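Local structure of agmatinase (4DZ4) at residues Gly137-Tyr140 against Ile141-Pro144; Ser176-His179 against Gly180-Phe183; Asp163-Cys166 against Asp167-Asp171. The protein probably catalyses the manganese-dependent hydrolysis of agmatine to putrescine and urea. All coordinates share one frame; numbering follows the deposited sequence.

Contact 1: Gly137-Tyr140 against Ile141-Pro144; sequences GDHY and ITYP. With MN (manganese (II) ion), chain P.
The turn that delivers the metal ligand His139 to the binuclear manganese site packs His139 against Thr142 and Tyr140 against Tyr143 and Pro144. His139 ND1 binds one manganese at 2.2 Å, an ion it shares with Asp163, Asp167, Asp246 and a water. On the other side of the imidazole, Thr142 OG1 lies in the ring plane at the edge, 3.2 Å from His139 CD2. A chi1 of -55° in Thr142 places OG1 opposite its carbonyl carbon and next to its own N, on the side where the histidine ring stands. His139 NE2 bonds to Thr244, and Thr142 OG1 to Asp287. The Thr244 bond, with the metal bond at ND1, would hold the imidazole in its rotation; Asp287 positions the threonine hydroxyl.

With CG anti to the backbone N (chi1 176°), the Tyr140 ring lies beside the start of helix 142-153. Its OH comes to the rim of the Tyr143 ring, 3.9 Å from CD2, and Tyr140 CE2 rests 3.8 Å from Pro144 CD, the proline meeting it at about a right angle. The Tyr143 hydroxyl is hydrogen-bonded to Asp189.

Successive i to i+3 bonds wind the backbone: Ile141 N to Asp138 O at 3.2 Å, Thr142 N to His139 O at 3.1 Å, and Tyr143 N to Tyr140 O at 3.0 Å. Before them, Asp138 OD1 accepts from Tyr140 N at 2.9 Å, an Asx turn, while Asp138 OD2 takes the backbone N of Ala59. Preceded by a cis peptide bond, Gly137 begins the Gly-Asp-His run that belongs to the arginase-family signature, in which a metal-binding histidine sits between the C-terminal end of a central parallel strand, here 131-136, and the helix that follows.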
ATOM      1  N   GLY B 137      21.264   3.665   0.712  1.00  9.30           N
ATOM      2  CA  GLY B 137      22.341   2.726   0.410  1.00  9.05           C
ATOM      3  C   GLY B 137      22.486   1.674   1.508  1.00  8.95           C
ATOM      4  O   GLY B 137      22.196   1.909   2.697  1.00  8.65           O
ATOM      5  N   ASP B 138      22.949   0.505   1.100  1.00  9.20           N
ATOM      6  CA  ASP B 138      23.138  -0.585   2.064  1.00  9.21           C
ATOM      7  C   ASP B 138      24.413  -0.403   2.891  1.00  9.02           C
ATOM      8  O   ASP B 138      25.252   0.466   2.602  1.00  8.45           O
ATOM      9  CB  ASP B 138      22.992  -1.972   1.396  1.00  9.62           C
ATOM     10  CG  ASP B 138      24.234  -2.390   0.565  1.00 10.63           C
ATOM     11  OD1 ASP B 138      25.381  -2.240   1.057  1.00 11.09           O
ATOM     12  OD2 ASP B 138      24.040  -2.938  -0.560  1.00 10.43           O
ATOM     13  N   HIS B 139      24.519  -1.171   3.965  1.00  9.46           N
ATOM     14  CA  HIS B 139      25.594  -0.930   4.943  1.00  9.65           C
ATOM     15  C   HIS B 139      26.995  -1.142   4.423  1.00  9.65           C
ATOM     16  O   HIS B 139      27.968  -0.664   5.029  1.00  9.34           O
ATOM     17  CB  HIS B 139      25.361  -1.758   6.210  1.00 10.50           C
ATOM     18  CG  HIS B 139      25.691  -1.002   7.489  1.00 10.89           C
ATOM     19  ND1 HIS B 139      25.147  -1.323   8.682  1.00 11.05           N
ATOM     20  CD2 HIS B 139      26.527   0.087   7.716  1.00 10.66           C
ATOM     21  CE1 HIS B 139      25.597  -0.477   9.618  1.00 10.94           C
ATOM     22  NE2 HIS B 139      26.447   0.394   9.031  1.00 11.07           N
ATOM     23  N   TYR B 140      27.134  -1.871   3.311  1.00  9.45           N
ATOM     24  CA  TYR B 140      28.471  -2.094   2.758  1.00  9.46           C
ATOM     25  C   TYR B 140      29.200  -0.759   2.550  1.00  9.75           C
ATOM     26  O   TYR B 140      30.434  -0.690   2.692  1.00  9.70           O
ATOM     27  CB  TYR B 140      28.412  -2.858   1.431  1.00 10.12           C
ATOM     28  CG  TYR B 140      29.793  -2.990   0.827  1.00 10.56           C
ATOM     29  CD1 TYR B 140      30.644  -4.013   1.223  1.00 11.27           C
ATOM     30  CD2 TYR B 140      30.257  -2.050  -0.110  1.00 11.05           C
ATOM     31  CE1 TYR B 140      31.929  -4.117   0.694  1.00 11.65           C
ATOM     32  CE2 TYR B 140      31.539  -2.134  -0.637  1.00 11.77           C
ATOM     33  CZ  TYR B 140      32.359  -3.186  -0.239  1.00 12.36           C
ATOM     34  OH  TYR B 140      33.641  -3.295  -0.755  1.00 13.86           O
ATOM     35  N   ILE B 141      28.450   0.298   2.217  1.00  9.17           N
ATOM     36  CA  ILE B 141      29.115   1.589   1.889  1.00  9.88           C
ATOM     37  C   ILE B 141      30.037   2.082   3.003  1.00 10.07           C
ATOM     38  O   ILE B 141      31.022   2.797   2.742  1.00 10.14           O
ATOM     39  CB  ILE B 141      28.109   2.702   1.481  1.00  9.62           C
ATOM     40  CG1 ILE B 141      27.311   3.231   2.700  1.00  9.48           C
ATOM     41  CG2 ILE B 141      27.206   2.204   0.325  1.00  9.90           C
ATOM     42  CD1 ILE B 141      26.436   4.455   2.405  1.00  9.53           C
ATOM     43  N   THR B 142      29.735   1.714   4.247  1.00  9.89           N
ATOM     44  CA  THR B 142      30.515   2.214   5.372  1.00 10.21           C
ATOM     45  C   THR B 142      31.982   1.728   5.374  1.00 10.56           C
ATOM     46  O   THR B 142      32.883   2.432   5.870  1.00 10.95           O
ATOM     47  CB  THR B 142      29.821   1.882   6.688  1.00  9.97           C
ATOM     48  OG1 THR B 142      28.480   2.393   6.640  1.00  9.61           O
ATOM     49  CG2 THR B 142      30.574   2.530   7.885  1.00 10.57           C
ATOM     50  N   TYR B 143      32.217   0.562   4.783  1.00 10.69           N
ATOM     51  CA  TYR B 143      33.577   0.043   4.693  1.00 11.04           C
ATOM     52  C   TYR B 143      34.476   0.951   3.827  1.00 11.12           C
ATOM     53  O   TYR B 143      35.476   1.461   4.319  1.00 11.65           O
ATOM     54  CB  TYR B 143      33.541  -1.429   4.228  1.00 11.66           C
ATOM     55  CG  TYR B 143      34.879  -2.060   3.993  1.00 12.78           C
ATOM     56  CD1 TYR B 143      35.921  -1.959   4.943  1.00 13.30           C
ATOM     57  CD2 TYR B 143      35.110  -2.815   2.832  1.00 13.65           C
ATOM     58  CE1 TYR B 143      37.157  -2.552   4.711  1.00 14.24           C
ATOM     59  CE2 TYR B 143      36.356  -3.392   2.583  1.00 14.55           C
ATOM     60  CZ  TYR B 143      37.362  -3.275   3.551  1.00 15.12           C
ATOM     61  OH  TYR B 143      38.568  -3.877   3.309  1.00 16.06           O
ATOM     62  N   PRO B 144      34.113   1.207   2.549  1.00 10.57           N
ATOM     63  CA  PRO B 144      35.001   2.139   1.838  1.00 11.00           C
ATOM     64  C   PRO B 144      35.014   3.554   2.429  1.00 10.98           C
ATOM     65  O   PRO B 144      36.034   4.255   2.350  1.00 11.40           O
ATOM     66  CB  PRO B 144      34.430   2.170   0.397  1.00 10.78           C
ATOM     67  CG  PRO B 144      33.087   1.464   0.486  1.00 10.28           C
ATOM     68  CD  PRO B 144      33.228   0.484   1.622  1.00 10.42           C
TER
HETATM   69 MN    MN P 401      24.147  -3.227   9.081  0.78 14.69          MN
HETATM   70  O   HOH W   1      22.955  -4.767   9.094  1.00 13.72           O

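Contact 2: Ser176-His179 against Gly180-Phe183; sequences SLNH and GTMF
Asn178 OD1 lies at the edge of the His179 imidazole, in the ring plane, and from there accepts the N-H of Gly180 at 2.8 Å, closing an Asx turn. The donor is tilted 24° from the amide carbonyl plane. Met182 CE sits over the centre of one face of the Phe183 ring, and the ring also meets His139 and His161 edge to face.

Asn178 and Thr181 cross at about a right angle: Thr181 OG1 stands 3.5 Å from Asn178 CB, while Thr181 CG2 is 4.0 Å from Asn178 ND2. The backbone bond from Thr181 N to Asn178 O is weak, at 3.3 Å, yet a water reinforces the turn by donating to both Asn178 O and Thr181 OG1. Asp171 bonds to the same threonine hydroxyl. Met182, bent at chi2 (-73°), brings SD to 3.1 Å from His179 O.

His179 is held by Glu290 and Thr61 through its two ring nitrogens, and Leu177 O bonds to His109 of a neighbouring subunit. The turn thus leads from the loop after strand 158-162 into helix 182-188, whose first residues, Met182 and Phe183, pack against Tyr143, Thr142 and Leu146 of helix 142-153.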
ATOM      1  N   SER B 176      34.406  -9.605  -1.599  1.00 16.69           N
ATOM      2  CA  SER B 176      32.935  -9.780  -1.621  1.00 15.62           C
ATOM      3  C   SER B 176      32.193  -8.464  -1.370  1.00 15.00           C
ATOM      4  O   SER B 176      32.711  -7.542  -0.717  1.00 14.51           O
ATOM      5  CB  SER B 176      32.498 -10.870  -0.641  1.00 15.38           C
ATOM      6  OG  SER B 176      32.595 -10.351   0.666  1.00 15.31           O
ATOM      7  N   LEU B 177      30.957  -8.388  -1.864  1.00 13.72           N
ATOM      8  CA  LEU B 177      30.152  -7.196  -1.749  1.00 13.60           C
ATOM      9  C   LEU B 177      29.014  -7.644  -0.866  1.00 12.55           C
ATOM     10  O   LEU B 177      28.055  -8.218  -1.372  1.00 12.58           O
ATOM     11  CB  LEU B 177      29.650  -6.838  -3.149  1.00 15.21           C
ATOM     12  CG  LEU B 177      28.991  -5.514  -3.504  1.00 16.23           C
ATOM     13  CD1 LEU B 177      29.709  -4.347  -2.838  1.00 16.89           C
ATOM     14  CD2 LEU B 177      29.081  -5.358  -5.025  1.00 16.43           C
ATOM     15  N   ASN B 178      29.202  -7.503   0.447  1.00 11.93           N
ATOM     16  CA  ASN B 178      28.266  -8.061   1.443  1.00 12.11           C
ATOM     17  C   ASN B 178      28.102  -7.086   2.614  1.00 11.96           C
ATOM     18  O   ASN B 178      29.071  -6.787   3.342  1.00 12.27           O
ATOM     19  CB  ASN B 178      28.785  -9.420   1.939  1.00 12.55           C
ATOM     20  CG  ASN B 178      27.746 -10.211   2.739  1.00 12.67           C
ATOM     21  OD1 ASN B 178      26.948  -9.638   3.500  1.00 12.29           O
ATOM     22  ND2 ASN B 178      27.775 -11.526   2.590  1.00 13.47           N
ATOM     23  N   HIS B 179      26.868  -6.604   2.803  1.00 11.40           N
ATOM     24  CA  HIS B 179      26.568  -5.637   3.869  1.00 11.34           C
ATOM     25  C   HIS B 179      26.627  -6.207   5.273  1.00 11.44           C
ATOM     26  O   HIS B 179      26.460  -5.473   6.241  1.00 11.39           O
ATOM     27  CB  HIS B 179      25.210  -4.939   3.603  1.00 10.49           C
ATOM     28  CG  HIS B 179      24.009  -5.839   3.773  1.00 10.54           C
ATOM     29  ND1 HIS B 179      22.757  -5.330   3.964  1.00 10.40           N
ATOM     30  CD2 HIS B 179      23.885  -7.220   3.819  1.00 10.70           C
ATOM     31  CE1 HIS B 179      21.872  -6.358   4.102  1.00 10.74           C
ATOM     32  NE2 HIS B 179      22.555  -7.506   4.042  1.00 10.88           N
ATOM     33  N   GLY B 180      26.873  -7.510   5.385  1.00 11.84           N
ATOM     34  CA  GLY B 180      26.896  -8.183   6.670  1.00 12.01           C
ATOM     35  C   GLY B 180      28.270  -8.625   7.100  1.00 11.95           C
ATOM     36  O   GLY B 180      28.439  -9.230   8.171  1.00 12.30           O
ATOM     37  N   THR B 181      29.275  -8.386   6.261  1.00 11.90           N
ATOM     38  CA  THR B 181      30.629  -8.853   6.627  1.00 12.02           C
ATOM     39  C   THR B 181      31.681  -7.746   6.498  1.00 12.28           C
ATOM     40  O   THR B 181      32.876  -7.994   6.745  1.00 13.19           O
ATOM     41  CB  THR B 181      31.080 -10.069   5.798  1.00 12.89           C
ATOM     42  OG1 THR B 181      31.211  -9.682   4.425  1.00 13.06           O
ATOM     43  CG2 THR B 181      30.056 -11.223   5.875  1.00 12.82           C
ATOM     44  N   MET B 182      31.258  -6.545   6.122  1.00 11.76           N
ATOM     45  CA  MET B 182      32.253  -5.471   5.877  1.00 12.12           C
ATOM     46  C   MET B 182      32.936  -4.935   7.149  1.00 12.26           C
ATOM     47  O   MET B 182      34.055  -4.394   7.075  1.00 12.51           O
ATOM     48  CB  MET B 182      31.697  -4.341   4.996  1.00 11.85           C
ATOM     49  CG  MET B 182      30.772  -3.326   5.680  1.00 11.47           C
ATOM     50  SD  MET B 182      29.199  -4.126   5.979  1.00 11.60           S
ATOM     51  CE  MET B 182      28.591  -3.042   7.284  1.00 10.87           C
ATOM     52  N   PHE B 183      32.309  -5.115   8.312  1.00 11.99           N
ATOM     53  CA  PHE B 183      33.015  -4.723   9.554  1.00 12.10           C
ATOM     54  C   PHE B 183      33.952  -5.790  10.094  1.00 12.46           C
ATOM     55  O   PHE B 183      34.848  -5.467  10.881  1.00 12.90           O
ATOM     56  CB  PHE B 183      32.082  -4.174  10.667  1.00 11.75           C
ATOM     57  CG  PHE B 183      31.321  -2.911  10.272  1.00 11.53           C
ATOM     58  CD1 PHE B 183      31.840  -2.017   9.330  1.00 11.29           C
ATOM     59  CD2 PHE B 183      30.110  -2.603  10.865  1.00 10.93           C
ATOM     60  CE1 PHE B 183      31.154  -0.862   8.962  1.00 10.96           C
ATOM     61  CE2 PHE B 183      29.413  -1.452  10.498  1.00 10.80           C
ATOM     62  CZ  PHE B 183      29.923  -0.577   9.545  1.00 10.87           C
TER
HETATM   63  O   HOH W   2      31.765  -7.321   2.825  1.00 16.11           O

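Contact 3: Asp163-Cys166 against Asp167-Asp171; sequences DAHC and DTWAD. With MN (manganese (II) ion), chain Q; MN (manganese (II) ion), chain P.
With CG roughly anti to the backbone N in Asp163 (chi1 -152°) and beside the backbone N in Asp167 (chi1 -59°), two carboxylates of the Asp-Ala-His-Cys-Asp metal-binding motif of the arginase family converge on one manganese. Asp163 OD2 binds it at 2.2 Å and Asp167 OD2 at 2.0 Å, the carboxylate planes standing 81° apart; His139 and Asp246 share this ion. Asp163 bridges, since its OD1 binds the second manganese, as does His165 ND1 at 2.3 Å. A water joins the two ions and donates to Asp167 OD1, which probably helps orient it. Asp163 OD1 is met from above its carboxylate plane by His165 N at 2.7 Å, an Asx turn that sets the histidine beside its metal, while His161 bonds to Asp163 OD2.

Beyond the metals, Thr168 N donates to Cys166 SG at 3.6 Å. Trp169 presents its rim to His165, with CH2 3.8 Å from His165 CB, and its NE1 bonds to Trp205 O; Leu83 of a third subunit packs on the indole. Cys166 SG lies over one face of this ring system, a sulfur-aromatic contact 3.7 Å from the centroid of the six-membered ring of Trp169.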
ATOM      1  N   ASP B 163      22.487  -0.720  15.075  1.00  9.84           N
ATOM      2  CA  ASP B 163      22.128  -1.779  14.123  1.00  9.88           C
ATOM      3  C   ASP B 163      21.499  -2.923  14.869  1.00  9.83           C
ATOM      4  O   ASP B 163      21.895  -3.209  16.006  1.00 10.13           O
ATOM      5  CB  ASP B 163      23.410  -2.302  13.441  1.00  9.47           C
ATOM      6  CG  ASP B 163      23.184  -2.858  12.039  1.00 10.16           C
ATOM      7  OD1 ASP B 163      22.229  -3.630  11.816  1.00 10.19           O
ATOM      8  OD2 ASP B 163      24.046  -2.583  11.175  1.00  9.88           O
ATOM      9  N   ALA B 164      20.570  -3.610  14.221  1.00  9.54           N
ATOM     10  CA  ALA B 164      20.157  -4.932  14.710  1.00  9.33           C
ATOM     11  C   ALA B 164      21.253  -5.989  14.493  1.00  9.50           C
ATOM     12  O   ALA B 164      21.205  -7.055  15.119  1.00  9.59           O
ATOM     13  CB  ALA B 164      18.871  -5.382  13.999  1.00  9.40           C
ATOM     14  N   HIS B 165      22.206  -5.695  13.593  1.00  9.29           N
ATOM     15  CA  HIS B 165      23.220  -6.647  13.098  1.00  9.58           C
ATOM     16  C   HIS B 165      24.644  -6.142  13.341  1.00  9.98           C
ATOM     17  O   HIS B 165      24.959  -4.991  13.105  1.00  9.62           O
ATOM     18  CB  HIS B 165      23.074  -6.859  11.584  1.00  9.59           C
ATOM     19  CG  HIS B 165      21.678  -7.226  11.158  1.00  9.86           C
ATOM     20  ND1 HIS B 165      20.765  -6.299  10.764  1.00 10.19           N
ATOM     21  CD2 HIS B 165      21.055  -8.461  11.073  1.00 10.44           C
ATOM     22  CE1 HIS B 165      19.603  -6.933  10.457  1.00 10.22           C
ATOM     23  NE2 HIS B 165      19.793  -8.250  10.632  1.00 10.47           N
ATOM     24  N   CYS B 166      25.513  -7.047  13.753  1.00 10.23           N
ATOM     25  CA  CYS B 166      26.913  -6.690  14.029  1.00 10.90           C
ATOM     26  C   CYS B 166      27.733  -6.459  12.765  1.00 11.27           C
ATOM     27  O   CYS B 166      28.745  -5.726  12.788  1.00 11.46           O
ATOM     28  CB  CYS B 166      27.564  -7.775  14.877  1.00 11.69           C
ATOM     29  SG  CYS B 166      27.649  -9.390  14.072  1.00 12.38           S
ATOM     30  N   ASP B 167      27.299  -7.074  11.662  1.00 11.00           N
ATOM     31  CA  ASP B 167      28.008  -6.995  10.373  1.00 11.56           C
ATOM     32  C   ASP B 167      29.486  -7.380  10.473  1.00 12.13           C
ATOM     33  O   ASP B 167      30.327  -6.908   9.689  1.00 12.62           O
ATOM     34  CB  ASP B 167      27.789  -5.617   9.731  1.00 11.66           C
ATOM     35  CG  ASP B 167      26.289  -5.325   9.503  1.00 11.47           C
ATOM     36  OD1 ASP B 167      25.511  -6.314   9.409  1.00 11.50           O
ATOM     37  OD2 ASP B 167      25.899  -4.144   9.423  1.00 12.14           O
ATOM     38  N   THR B 168      29.794  -8.253  11.431  1.00 12.20           N
ATOM     39  CA  THR B 168      31.146  -8.757  11.639  1.00 12.89           C
ATOM     40  C   THR B 168      31.246 -10.286  11.460  1.00 13.50           C
ATOM     41  O   THR B 168      32.203 -10.899  11.907  1.00 14.37           O
ATOM     42  CB  THR B 168      31.671  -8.361  13.053  1.00 13.06           C
ATOM     43  OG1 THR B 168      30.706  -8.768  14.043  1.00 13.05           O
ATOM     44  CG2 THR B 168      31.897  -6.863  13.158  1.00 13.15           C
ATOM     45  N   TRP B 169      30.266 -10.903  10.780  1.00 13.63           N
ATOM     46  CA  TRP B 169      30.338 -12.325  10.447  1.00 14.22           C
ATOM     47  C   TRP B 169      31.526 -12.564   9.544  1.00 14.47           C
ATOM     48  O   TRP B 169      31.801 -11.744   8.660  1.00 14.76           O
ATOM     49  CB  TRP B 169      29.031 -12.787   9.798  1.00 14.30           C
ATOM     50  CG  TRP B 169      27.905 -12.796  10.810  1.00 14.01           C
ATOM     51  CD1 TRP B 169      27.687 -13.726  11.842  1.00 14.73           C
ATOM     52  CD2 TRP B 169      26.852 -11.801  10.968  1.00 13.47           C
ATOM     53  NE1 TRP B 169      26.579 -13.374  12.581  1.00 14.26           N
ATOM     54  CE2 TRP B 169      26.034 -12.238  12.116  1.00 13.72           C
ATOM     55  CE3 TRP B 169      26.495 -10.647  10.285  1.00 12.91           C
ATOM     56  CZ2 TRP B 169      24.922 -11.508  12.555  1.00 13.10           C
ATOM     57  CZ3 TRP B 169      25.364  -9.920  10.720  1.00 12.83           C
ATOM     58  CH2 TRP B 169      24.595 -10.352  11.823  1.00 12.93           C
ATOM     59  N   ALA B 170      32.231 -13.666   9.767  1.00 15.15           N
ATOM     60  CA  ALA B 170      33.481 -13.928   9.049  1.00 15.85           C
ATOM     61  C   ALA B 170      33.242 -14.116   7.545  1.00 16.57           C
ATOM     62  O   ALA B 170      32.238 -14.709   7.114  1.00 16.48           O
ATOM     63  CB  ALA B 170      34.204 -15.129   9.647  1.00 16.40           C
ATOM     64  N   ASP B 171      34.161 -13.585   6.746  1.00 17.03           N
ATOM     65  CA  ASP B 171      34.065 -13.693   5.300  1.00 18.11           C
ATOM     66  C   ASP B 171      35.499 -13.844   4.792  1.00 20.41           C
ATOM     67  O   ASP B 171      36.279 -12.914   4.900  1.00 22.19           O
ATOM     68  CB  ASP B 171      33.449 -12.419   4.735  1.00 16.77           C
ATOM     69  CG  ASP B 171      33.058 -12.537   3.255  1.00 16.93           C
ATOM     70  OD1 ASP B 171      33.640 -13.393   2.557  1.00 17.65           O
ATOM     71  OD2 ASP B 171      32.178 -11.757   2.810  1.00 16.20           O
TER
HETATM   72 MN    MN Q 402      21.211  -4.157  10.036  1.00 13.04          MN
HETATM   73 MN    MN P 401      24.147  -3.227   9.081  0.78 14.69          MN
HETATM   74  O   HOH W   1      22.955  -4.767   9.094  1.00 13.72           O

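In the fold
All three contacts are largely buried, but contact 1, all of whose touching residues are buried, lies nearest the chain centre, its own centre about 10 Å away; contacts 2 and 3 have their centres about 17 and 18 Å from it and each touches a different neighbouring subunit. Contacts 1 and 3 approach the same manganese and its water from the ends of two different strands, 131-136 and 158-162. Contact 2 binds no metal. Its chemistry is turn bonds and side-chain packing: Met182 touches both His139 and Asp167, and Phe183 both Thr142 and Thr168. The Asp171 carboxylate hydrogen-bonds across from contact 3 to contact 2 within the long loop leading to helix 182-188.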